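Local coordinates for activated BY transcription factor SSRB (Salmonella enterica, PDB 2WNW), which belongs to glycosyl hydrolase family 30, pairing a TIM-barrel domain with a beta-sandwich domain, at residues I237-K242 with A266-T271; K289-E294 with G324-I329. One frame throughout, in Å; residues are numbered along the deposited sequence.

Contact 1 (I237-K242 with A266-T271); sequences IWDHDK and AFHWYT
Backbone bonds tie the C-terminal ends of two parallel strands together. Ala266 N gives a nearly straight bond to Ile237 O (3.0 Å, 164°), and at the corner residue His240 the carbonyl O accepts from His268 N at 2.7 Å. Asp239 N makes only a weak bond to Ala266 O. Among the polar side chains, Asp239 and His268 carry the contact: His268 NE2 donates to Asp239 OD1 over 2.7 Å, meeting the carboxylate from above its plane, with the two planes 79° apart. Asp239 C lies over one face of the imidazole. OD1 also takes the Ser293 hydroxyl while OD2 binds Arg87 and Ser192, so this buried carboxylate is gripped on both oxygens and probably stays ionised. Trp238 NE1 reaches Asp241 O (2.7 Å) in the indole plane, pinning the corner, and His240 CB sits over the indole centre. A water that accepts from Lys242 N and donates to Thr271 OG1, itself hydrogen-bonded to Asp243, bridges the ends of the two segments. In the apolar part, the Lys242 chain, bent at chi3 (-83°), crosses the Phe267 ring obliquely, CG lying 3.4 Å from Phe267 CD2; its NZ goes on to a salt bridge with Asp316. These are neighbouring strands of the TIM barrel: strand 289-294 flanks 264-268 on its other side, helix 275-284 packs on Lys242 and Phe267, and helix 305-322 meets Phe267 and Trp269.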
# COMPACT_ATOMS: atom_id res chain seq x y z
N ILE A 237 -4.75 12.79 19.69
CA ILE A 237 -3.95 13.98 19.42
C ILE A 237 -3.78 14.11 17.91
O ILE A 237 -4.25 13.26 17.15
CB ILE A 237 -2.57 13.92 20.12
CG1 ILE A 237 -1.81 12.65 19.70
CG2 ILE A 237 -2.75 13.96 21.64
CD1 ILE A 237 -0.39 12.60 20.23
N TRP A 238 -3.10 15.18 17.49
CA TRP A 238 -2.85 15.53 16.09
C TRP A 238 -4.12 16.12 15.49
O TRP A 238 -4.25 17.33 15.39
CB TRP A 238 -2.37 14.33 15.25
CG TRP A 238 -2.00 14.70 13.82
CD1 TRP A 238 -2.43 14.09 12.67
CD2 TRP A 238 -1.13 15.77 13.39
NE1 TRP A 238 -1.89 14.70 11.57
CE2 TRP A 238 -1.08 15.73 11.98
CE3 TRP A 238 -0.38 16.74 14.06
CZ2 TRP A 238 -0.32 16.63 11.22
CZ3 TRP A 238 0.38 17.64 13.31
CH2 TRP A 238 0.40 17.57 11.90
N ASP A 239 -5.07 15.26 15.11
CA ASP A 239 -6.34 15.71 14.55
C ASP A 239 -6.08 16.68 13.40
O ASP A 239 -6.67 17.76 13.33
CB ASP A 239 -7.17 16.39 15.65
CG ASP A 239 -8.68 16.31 15.41
OD1 ASP A 239 -9.10 15.75 14.38
OD2 ASP A 239 -9.44 16.80 16.27
N HIS A 240 -5.18 16.29 12.51
CA HIS A 240 -4.81 17.12 11.37
C HIS A 240 -4.51 16.21 10.18
O HIS A 240 -4.74 15.00 10.24
CB HIS A 240 -3.60 17.99 11.75
CG HIS A 240 -3.34 19.13 10.82
ND1 HIS A 240 -4.35 19.91 10.29
CD2 HIS A 240 -2.18 19.65 10.35
CE1 HIS A 240 -3.83 20.86 9.55
NE2 HIS A 240 -2.51 20.73 9.57
N ASP A 241 -3.99 16.78 9.10
CA ASP A 241 -3.73 16.00 7.89
C ASP A 241 -2.68 14.89 8.00
O ASP A 241 -1.80 14.92 8.85
CB ASP A 241 -3.40 16.95 6.75
CG ASP A 241 -4.43 18.06 6.63
OD1 ASP A 241 -5.64 17.74 6.61
OD2 ASP A 241 -4.04 19.24 6.56
N LYS A 242 -2.79 13.90 7.11
CA LYS A 242 -1.90 12.75 7.13
C LYS A 242 -0.41 12.97 6.82
O LYS A 242 0.41 12.12 7.16
CB LYS A 242 -2.48 11.66 6.23
CG LYS A 242 -3.77 11.06 6.79
CD LYS A 242 -4.33 9.96 5.89
CE LYS A 242 -5.15 10.53 4.75
NZ LYS A 242 -5.59 9.46 3.81
N ALA A 266 -5.78 11.19 15.63
CA ALA A 266 -6.89 11.39 14.71
C ALA A 266 -6.28 12.10 13.51
O ALA A 266 -5.28 12.80 13.65
CB ALA A 266 -7.96 12.26 15.35
N PHE A 267 -6.84 11.91 12.32
CA PHE A 267 -6.30 12.57 11.15
C PHE A 267 -7.36 12.92 10.12
O PHE A 267 -8.46 12.36 10.13
CB PHE A 267 -5.19 11.73 10.49
CG PHE A 267 -5.61 10.33 10.14
CD1 PHE A 267 -5.36 9.27 11.01
CD2 PHE A 267 -6.27 10.07 8.94
CE1 PHE A 267 -5.75 7.97 10.69
CE2 PHE A 267 -6.67 8.77 8.61
CZ PHE A 267 -6.41 7.73 9.48
N HIS A 268 -7.02 13.87 9.25
CA HIS A 268 -7.91 14.35 8.20
C HIS A 268 -7.29 14.02 6.84
O HIS A 268 -6.18 13.49 6.78
CB HIS A 268 -8.11 15.86 8.34
CG HIS A 268 -8.57 16.29 9.70
ND1 HIS A 268 -8.62 17.62 10.08
CD2 HIS A 268 -8.99 15.58 10.77
CE1 HIS A 268 -9.06 17.70 11.33
NE2 HIS A 268 -9.29 16.47 11.77
N TRP A 269 -7.98 14.36 5.76
CA TRP A 269 -7.47 14.04 4.42
C TRP A 269 -7.16 15.23 3.52
O TRP A 269 -6.91 15.05 2.33
CB TRP A 269 -8.48 13.14 3.69
CG TRP A 269 -9.76 13.82 3.23
CD1 TRP A 269 -9.95 15.15 2.96
CD2 TRP A 269 -11.00 13.17 2.88
NE1 TRP A 269 -11.22 15.37 2.47
CE2 TRP A 269 -11.88 14.17 2.41
CE3 TRP A 269 -11.44 11.84 2.92
CZ2 TRP A 269 -13.19 13.88 1.98
CZ3 TRP A 269 -12.74 11.55 2.49
CH2 TRP A 269 -13.59 12.57 2.03
N TYR A 270 -7.15 16.43 4.07
CA TYR A 270 -6.96 17.62 3.25
C TYR A 270 -5.66 17.81 2.47
O TYR A 270 -5.59 18.70 1.62
CB TYR A 270 -7.29 18.86 4.08
CG TYR A 270 -8.70 18.81 4.65
CD1 TYR A 270 -8.92 18.71 6.02
CD2 TYR A 270 -9.81 18.83 3.81
CE1 TYR A 270 -10.21 18.62 6.54
CE2 TYR A 270 -11.11 18.74 4.31
CZ TYR A 270 -11.30 18.64 5.69
OH TYR A 270 -12.58 18.55 6.19
N THR A 271 -4.64 17.00 2.73
CA THR A 271 -3.39 17.13 1.97
C THR A 271 -3.11 15.89 1.11
O THR A 271 -2.01 15.71 0.59
CB THR A 271 -2.17 17.39 2.88
OG1 THR A 271 -2.02 16.32 3.82
CG2 THR A 271 -2.33 18.72 3.61
O HOH W 1 -3.81 14.29 4.16

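Contact 2 (K289-E294 with G324-I329); sequences KLLFSE and GCSGFI
With CG anti to the backbone N in both (chi1 173° in Phe292), the bridge partners Phe292 and Phe328 send their rings out side by side on the same face of the sheet. Their planes are only 9° apart but slid along each other, with centroids 5.4 Å apart and little overlap; the rings touch along their facing sides, Phe292 CD2 to Phe328 CD1 at 3.4 Å. The backbone N of Glu294 lies over one face of the Phe292 ring. On the other face of the sheet Leu291, CG likewise anti to N, packs CD1 against the backbone of Gly327, 3.6 Å from Gly327 O. Leu291 CD2 meets Ile329 CD1 at 4.2 Å. Parallel-strand bonds run along the pair: Ser326 N to Leu290 O (2.8 Å, 168°), Phe292 N to Gly327 O, and a more bent Ile329 N to Phe292 O. Cys325 SG, anti to its own N, accepts a hydrogen bond from Gly327 N two residues on (3.5 Å) and packs against Phe292 CB. At the start of the pair a water accepts from Leu290 N and donates to Gly324 O, joining the strand to the Schellman motif that ends helix 305-322. That helix is the crossover of a beta-alpha-beta unit and covers the phenylalanine face, Phe292 resting on Asp316 and Asn320 and Phe328 on Met317; strand 264-268 flanks 289-294, and Ile329 reaches strand 85-90.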
# COMPACT_ATOMS: atom_id res chain seq x y z
N LYS A 289 -4.75 3.74 18.46
CA LYS A 289 -5.74 3.85 17.40
C LYS A 289 -5.42 4.99 16.44
O LYS A 289 -4.98 6.06 16.85
CB LYS A 289 -7.13 4.05 18.00
CG LYS A 289 -7.60 2.86 18.82
CD LYS A 289 -9.04 3.01 19.29
CE LYS A 289 -9.51 1.77 20.04
NZ LYS A 289 -10.94 1.89 20.46
N LEU A 290 -5.64 4.73 15.15
CA LEU A 290 -5.39 5.72 14.10
C LEU A 290 -6.75 6.00 13.46
O LEU A 290 -7.16 5.33 12.52
CB LEU A 290 -4.41 5.16 13.07
CG LEU A 290 -3.07 4.71 13.68
CD1 LEU A 290 -2.20 4.07 12.60
CD2 LEU A 290 -2.36 5.90 14.31
N LEU A 291 -7.43 7.00 14.00
CA LEU A 291 -8.77 7.36 13.58
C LEU A 291 -8.89 8.46 12.52
O LEU A 291 -8.28 9.52 12.65
CB LEU A 291 -9.56 7.78 14.82
CG LEU A 291 -10.96 8.38 14.69
CD1 LEU A 291 -11.93 7.31 14.22
CD2 LEU A 291 -11.39 8.95 16.04
N PHE A 292 -9.68 8.20 11.48
CA PHE A 292 -9.92 9.22 10.47
C PHE A 292 -11.06 10.03 11.09
O PHE A 292 -12.18 9.53 11.23
CB PHE A 292 -10.40 8.62 9.15
CG PHE A 292 -10.82 9.66 8.15
CD1 PHE A 292 -9.87 10.43 7.48
CD2 PHE A 292 -12.17 9.93 7.93
CE1 PHE A 292 -10.26 11.46 6.62
CE2 PHE A 292 -12.57 10.95 7.07
CZ PHE A 292 -11.61 11.72 6.41
N SER A 293 -10.78 11.27 11.47
CA SER A 293 -11.78 12.09 12.14
C SER A 293 -12.51 13.16 11.36
O SER A 293 -13.51 13.69 11.84
CB SER A 293 -11.15 12.74 13.38
OG SER A 293 -10.10 13.61 12.99
N GLU A 294 -12.04 13.51 10.17
CA GLU A 294 -12.72 14.54 9.41
C GLU A 294 -12.26 14.68 7.96
O GLU A 294 -11.08 14.60 7.66
CB GLU A 294 -12.56 15.90 10.09
CG GLU A 294 -13.43 16.99 9.48
CD GLU A 294 -12.89 18.38 9.72
OE1 GLU A 294 -12.70 18.76 10.90
OE2 GLU A 294 -12.65 19.10 8.72
N GLY A 324 -4.42 0.54 8.13
CA GLY A 324 -4.43 0.47 9.59
C GLY A 324 -5.40 1.37 10.34
O GLY A 324 -5.36 1.43 11.57
N CYS A 325 -6.27 2.06 9.61
CA CYS A 325 -7.25 2.99 10.19
C CYS A 325 -8.25 2.29 11.13
O CYS A 325 -8.73 1.21 10.82
CB CYS A 325 -8.02 3.70 9.07
SG CYS A 325 -9.24 4.90 9.62
N SER A 326 -8.56 2.94 12.25
CA SER A 326 -9.47 2.37 13.24
C SER A 326 -10.92 2.85 13.16
O SER A 326 -11.77 2.36 13.90
CB SER A 326 -8.94 2.64 14.65
OG SER A 326 -8.93 4.03 14.94
N GLY A 327 -11.20 3.80 12.28
CA GLY A 327 -12.57 4.30 12.19
C GLY A 327 -12.71 5.45 11.22
O GLY A 327 -11.72 6.09 10.86
N PHE A 328 -13.95 5.73 10.82
CA PHE A 328 -14.25 6.79 9.87
C PHE A 328 -15.32 7.76 10.36
O PHE A 328 -16.42 7.35 10.73
CB PHE A 328 -14.70 6.17 8.54
CG PHE A 328 -15.31 7.16 7.57
CD1 PHE A 328 -14.51 7.86 6.67
CD2 PHE A 328 -16.69 7.37 7.54
CE1 PHE A 328 -15.07 8.77 5.77
CE2 PHE A 328 -17.26 8.28 6.64
CZ PHE A 328 -16.44 8.98 5.75
N ILE A 329 -14.98 9.04 10.36
CA ILE A 329 -15.94 10.07 10.74
C ILE A 329 -15.91 11.18 9.69
O ILE A 329 -14.90 11.87 9.53
CB ILE A 329 -15.64 10.70 12.11
CG1 ILE A 329 -15.49 9.60 13.17
CG2 ILE A 329 -16.80 11.61 12.51
CD1 ILE A 329 -15.19 10.13 14.57
O HOH W 2 -5.72 1.88 14.24

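Overall arrangement
Contacts 1 and 2 follow each other round one parallel eight-stranded barrel, their centres about 10 Å apart, meeting where strands 264-268 and 289-294 run as neighbours. Two probable hydrogen bonds join them: Tyr270 OH to Glu294 OE2 at 2.6 Å, and Asp239 OD1 to Ser293 OG at 2.7 Å. His268 of contact 1 packs on strand 289-294, its CD2 lying 3.2 Å from Ser293 OG. Arg87 forms salt bridges with Asp239 and Glu294, linking the acidic groups of the two contacts. A glycerol, probably from the crystallisation liquor, may mark a pocket here, hydrogen-bonded to Glu294 OE2 and about 4 Å from the His268 side chain, at the C-terminal strand ends, where TIM barrels hold active sites.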